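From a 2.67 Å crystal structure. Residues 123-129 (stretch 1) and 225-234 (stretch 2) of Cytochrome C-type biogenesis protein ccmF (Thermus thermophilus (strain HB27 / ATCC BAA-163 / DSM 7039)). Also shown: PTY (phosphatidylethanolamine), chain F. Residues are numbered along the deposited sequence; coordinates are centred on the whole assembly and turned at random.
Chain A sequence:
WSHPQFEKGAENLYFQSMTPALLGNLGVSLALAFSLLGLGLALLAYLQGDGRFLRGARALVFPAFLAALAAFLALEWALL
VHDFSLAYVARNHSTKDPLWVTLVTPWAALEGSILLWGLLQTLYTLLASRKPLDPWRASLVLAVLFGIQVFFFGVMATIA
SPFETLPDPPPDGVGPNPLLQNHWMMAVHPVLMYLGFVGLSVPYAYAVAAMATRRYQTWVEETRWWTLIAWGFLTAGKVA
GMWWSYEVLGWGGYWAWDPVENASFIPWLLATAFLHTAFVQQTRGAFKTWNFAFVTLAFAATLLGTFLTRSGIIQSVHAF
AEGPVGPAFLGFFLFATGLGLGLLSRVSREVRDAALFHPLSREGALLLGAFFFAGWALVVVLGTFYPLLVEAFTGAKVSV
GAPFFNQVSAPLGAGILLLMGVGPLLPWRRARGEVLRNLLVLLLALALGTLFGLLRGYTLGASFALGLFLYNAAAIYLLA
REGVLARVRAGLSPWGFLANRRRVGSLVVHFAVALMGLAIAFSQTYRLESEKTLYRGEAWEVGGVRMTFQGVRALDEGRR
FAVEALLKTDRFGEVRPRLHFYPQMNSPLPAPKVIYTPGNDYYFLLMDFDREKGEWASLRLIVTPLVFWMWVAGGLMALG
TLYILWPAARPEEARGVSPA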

# COMPACT_ATOMS: atom_id res chain seq x y z
N LEU A 123 -13.03 12.42 7.08
CA LEU A 123 -11.99 13.44 7.22
C LEU A 123 -11.54 13.95 5.86
O LEU A 123 -11.38 15.16 5.65
CB LEU A 123 -10.80 12.90 8.02
CG LEU A 123 -9.45 13.62 7.84
CD1 LEU A 123 -9.39 14.92 8.64
CD2 LEU A 123 -8.26 12.73 8.17
N TYR A 124 -11.34 13.03 4.90
CA TYR A 124 -10.88 13.43 3.57
C TYR A 124 -11.98 14.18 2.81
O TYR A 124 -11.69 15.12 2.06
CB TYR A 124 -10.42 12.20 2.80
CG TYR A 124 -8.93 11.93 2.93
CD1 TYR A 124 -8.35 11.77 4.20
CD2 TYR A 124 -8.11 11.81 1.81
CE1 TYR A 124 -6.99 11.50 4.33
CE2 TYR A 124 -6.74 11.55 1.95
CZ TYR A 124 -6.20 11.39 3.21
OH TYR A 124 -4.86 11.14 3.37
N THR A 125 -13.25 13.81 3.05
CA THR A 125 -14.36 14.55 2.46
C THR A 125 -14.49 15.93 3.08
O THR A 125 -14.83 16.90 2.40
CB THR A 125 -15.65 13.74 2.62
OG1 THR A 125 -15.45 12.41 2.15
CG2 THR A 125 -16.81 14.36 1.82
N LEU A 126 -14.17 16.05 4.38
CA LEU A 126 -14.13 17.36 5.04
C LEU A 126 -13.01 18.25 4.49
O LEU A 126 -13.22 19.45 4.25
CB LEU A 126 -13.95 17.18 6.55
CG LEU A 126 -13.95 18.48 7.38
CD1 LEU A 126 -15.21 19.31 7.13
CD2 LEU A 126 -13.71 18.25 8.88
N LEU A 127 -11.81 17.68 4.28
CA LEU A 127 -10.68 18.43 3.75
C LEU A 127 -10.82 18.76 2.27
O LEU A 127 -10.16 19.69 1.79
CB LEU A 127 -9.38 17.65 3.97
CG LEU A 127 -8.96 17.42 5.42
CD1 LEU A 127 -7.71 16.54 5.54
CD2 LEU A 127 -8.79 18.74 6.16
N ALA A 128 -11.67 18.03 1.55
CA ALA A 128 -12.00 18.40 0.18
C ALA A 128 -13.26 19.24 0.09
O ALA A 128 -13.58 19.74 -1.00
CB ALA A 128 -12.19 17.14 -0.69
N SER A 129 -13.99 19.41 1.19
CA SER A 129 -15.24 20.15 1.17
C SER A 129 -15.05 21.65 1.06
O SER A 129 -15.94 22.34 0.56
CB SER A 129 -16.06 19.85 2.41
OG SER A 129 -15.90 20.89 3.35
N TRP A 225 -2.66 16.53 -5.74
CA TRP A 225 -1.90 16.24 -4.53
C TRP A 225 -2.51 15.06 -3.78
O TRP A 225 -1.78 14.29 -3.13
CB TRP A 225 -1.81 17.50 -3.66
CG TRP A 225 -0.83 18.54 -4.22
CD1 TRP A 225 -1.12 19.85 -4.48
CD2 TRP A 225 0.57 18.38 -4.56
NE1 TRP A 225 -0.02 20.50 -4.98
CE2 TRP A 225 1.03 19.63 -5.03
CE3 TRP A 225 1.47 17.30 -4.52
CZ2 TRP A 225 2.34 19.83 -5.45
CZ3 TRP A 225 2.77 17.51 -4.94
CH2 TRP A 225 3.19 18.76 -5.40
N TRP A 226 -3.83 14.87 -3.89
CA TRP A 226 -4.46 13.67 -3.35
C TRP A 226 -4.04 12.43 -4.12
O TRP A 226 -3.90 11.35 -3.53
CB TRP A 226 -5.99 13.77 -3.38
CG TRP A 226 -6.57 14.66 -2.37
CD1 TRP A 226 -6.94 14.34 -1.10
CD2 TRP A 226 -6.91 16.04 -2.55
NE1 TRP A 226 -7.49 15.43 -0.47
CE2 TRP A 226 -7.47 16.49 -1.34
CE3 TRP A 226 -6.78 16.93 -3.62
CZ2 TRP A 226 -7.90 17.80 -1.17
CZ3 TRP A 226 -7.21 18.24 -3.44
CH2 TRP A 226 -7.77 18.66 -2.23
N THR A 227 -3.84 12.56 -5.43
CA THR A 227 -3.34 11.45 -6.24
C THR A 227 -1.93 11.06 -5.84
O THR A 227 -1.65 9.87 -5.61
CB THR A 227 -3.40 11.81 -7.72
OG1 THR A 227 -2.37 12.77 -8.03
CG2 THR A 227 -4.75 12.41 -8.06
N LEU A 228 -1.03 12.05 -5.68
CA LEU A 228 0.34 11.75 -5.27
C LEU A 228 0.40 11.22 -3.83
O LEU A 228 1.07 10.21 -3.58
CB LEU A 228 1.24 12.98 -5.40
CG LEU A 228 2.66 12.75 -4.82
CD1 LEU A 228 3.49 11.71 -5.60
CD2 LEU A 228 3.42 14.01 -4.58
N ILE A 229 -0.33 11.84 -2.91
CA ILE A 229 -0.32 11.45 -1.50
C ILE A 229 -0.98 10.08 -1.30
O ILE A 229 -0.51 9.27 -0.50
CB ILE A 229 -0.97 12.58 -0.66
CG1 ILE A 229 0.10 13.62 -0.28
CG2 ILE A 229 -1.78 12.08 0.53
CD1 ILE A 229 -0.42 14.95 0.24
N ALA A 230 -2.02 9.78 -2.09
CA ALA A 230 -2.66 8.46 -2.06
C ALA A 230 -1.72 7.38 -2.56
O ALA A 230 -1.64 6.30 -1.97
CB ALA A 230 -3.90 8.47 -2.95
N TRP A 231 -0.98 7.68 -3.63
CA TRP A 231 0.02 6.74 -4.12
C TRP A 231 1.21 6.62 -3.16
O TRP A 231 1.83 5.56 -3.10
CB TRP A 231 0.49 7.17 -5.49
CG TRP A 231 1.51 6.27 -6.10
CD1 TRP A 231 1.25 5.21 -6.91
CD2 TRP A 231 2.94 6.34 -5.96
NE1 TRP A 231 2.43 4.60 -7.27
CE2 TRP A 231 3.48 5.27 -6.70
CE3 TRP A 231 3.82 7.18 -5.26
CZ2 TRP A 231 4.83 5.03 -6.77
CZ3 TRP A 231 5.18 6.93 -5.34
CH2 TRP A 231 5.67 5.87 -6.10
N GLY A 232 1.55 7.70 -2.46
CA GLY A 232 2.63 7.63 -1.48
C GLY A 232 2.28 6.77 -0.29
O GLY A 232 3.11 6.01 0.21
N PHE A 233 1.01 6.84 0.14
CA PHE A 233 0.53 5.97 1.20
C PHE A 233 0.43 4.52 0.72
O PHE A 233 0.77 3.59 1.46
CB PHE A 233 -0.79 6.50 1.73
CG PHE A 233 -0.63 7.66 2.68
CD1 PHE A 233 0.32 7.62 3.69
CD2 PHE A 233 -1.40 8.82 2.54
CE1 PHE A 233 0.49 8.68 4.56
CE2 PHE A 233 -1.23 9.90 3.42
CZ PHE A 233 -0.29 9.82 4.43
N LEU A 234 0.04 4.31 -0.55
CA LEU A 234 0.08 2.98 -1.16
C LEU A 234 1.49 2.41 -1.27
O LEU A 234 1.70 1.22 -0.99
CB LEU A 234 -0.59 2.99 -2.54
CG LEU A 234 -2.03 2.47 -2.68
CD1 LEU A 234 -3.02 3.19 -1.85
CD2 LEU A 234 -2.46 2.55 -4.14
C1 PTY F . -4.50 17.48 0.40
C2 PTY F . -3.98 20.92 -6.25
C3 PTY F . -4.44 21.54 -4.93
O4 PTY F . -4.89 16.62 1.44
C5 PTY F . -4.05 19.91 -0.14
C6 PTY F . -4.42 18.90 0.95
O7 PTY F . -3.43 18.90 1.94
C8 PTY F . -3.72 19.52 3.16
O10 PTY F . -4.24 20.59 3.19
C11 PTY F . -3.36 18.82 4.48
C12 PTY F . -4.01 19.54 5.66
C13 PTY F . -3.70 18.84 6.99
C14 PTY F . -2.20 18.85 7.27
C15 PTY F . -1.92 18.53 8.74
C16 PTY F . -0.52 17.94 8.85
C17 PTY F . -0.40 17.02 10.07
C18 PTY F . -0.30 15.52 9.72
C19 PTY F . 0.46 15.23 8.42
C20 PTY F . 1.35 14.00 8.57
C21 PTY F . 0.52 12.71 8.69
C22 PTY F . 1.46 11.51 8.83
C23 PTY F . 0.83 10.21 8.33
C24 PTY F . 0.48 9.32 9.53
C25 PTY F . 0.97 7.89 9.29
C26 PTY F . 0.85 7.06 10.58
C27 PTY F . 1.87 5.92 10.55
C28 PTY F . 2.24 5.57 11.99
C29 PTY F . 3.70 5.12 12.06
C30 PTY F . -4.33 15.34 1.40
C31 PTY F . -4.49 14.40 2.61
O30 PTY F . -3.76 14.96 0.44
C32 PTY F . -3.99 15.00 3.92
C33 PTY F . -4.00 13.91 4.99
C34 PTY F . -2.69 13.92 5.78
C35 PTY F . -2.38 12.50 6.24
C36 PTY F . -3.44 12.06 7.25
C37 PTY F . -2.83 11.07 8.26
C38 PTY F . -3.87 10.63 9.30
C39 PTY F . -3.30 9.59 10.26
C40 PTY F . -3.87 9.81 11.66
C41 PTY F . -3.19 8.89 12.67
C42 PTY F . -1.96 9.60 13.23
C43 PTY F . -2.15 9.82 14.73
C44 PTY F . -0.77 9.91 15.38
P1 PTY F . -4.83 21.06 -2.38
O11 PTY F . -4.24 20.65 -3.87
O12 PTY F . -6.25 21.54 -2.54
O13 PTY F . -4.01 22.21 -1.84
O14 PTY F . -4.77 19.76 -1.34
N1 PTY F . -3.90 21.95 -7.27

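Two helical segments of ccmF, residues 123-129 and 225-234, run roughly antiparallel (156° between their N-to-C directions) with axes no closer than 13.5 Å. At that spacing the backbones do not touch each other: the nearest CA atoms, those of Y124 and W226, are 9.4 Å apart, and the long aromatic side chains of these two residues suit the wide gap. The contact is small, burying 206 Å² summed over both sides, and no hydrogen bond crosses it. Y124, A128, W226, I229 and F233 are buried; L127 is partly exposed.

Aromatic contacts carry most of it. W226 points its CA-to-CB bond toward the first helix and, with chi1 in the m well, gives up the largest area of any residue here, 76 Å². Y124 follows with 69 Å²; its CA-to-CB bond lies sideways, but the end of the side chain, with chi1 of -93° between wells, comes nearer the second helix. The two rings meet obliquely, planes at 64° and the centroid of the Y124 ring 6.0 Å from that of the five-membered ring of W226, with Y124 CD2 4.0 Å from W226 CD1. Farther along, Y124 OH lies 3.8 Å from F233 CE2 and 4.3 Å from I229 CG2. The spacing W226, I229, F233 is that of successive helical turns, so all three direct CA-to-CB toward the first helix.

Apolar packing at the far end of the indole is looser. A128 CB sits 4.4 Å from W226 CZ2, its small methyl group meeting the six-membered ring.

L127 contributes a polar backbone atom without a hydrogen bond: L127 O lies 4.2 Å from W226 CZ2, near the indole plane at its edge. The nearest side-chain approach is L127 CB to W226 NE1, 5.3 Å.

The phosphatidylethanolamine touches both helices and supplements this sparse direct contact. Its phosphate group borders the tryptophans: PTY O12 is 3.3 Å from W226 CH2, PTY O11 is 3.3 Å from W225 CD1 near the plane of that indole, and PTY O14 lies over one face of W226. Farther along the lipid, PTY C33 is 3.3 Å from Y124 OH and PTY C35 3.9 Å from F233 CZ, so one acyl chain runs past the aromatic side chains, its ester carbonyl PTY O30 3.3 Å from I229 CD1.

Backbone bonds within each helix are mostly i to i+4, such as A128 N to Y124 O (3.0 Å) and A230 N to W226 O (2.8 Å).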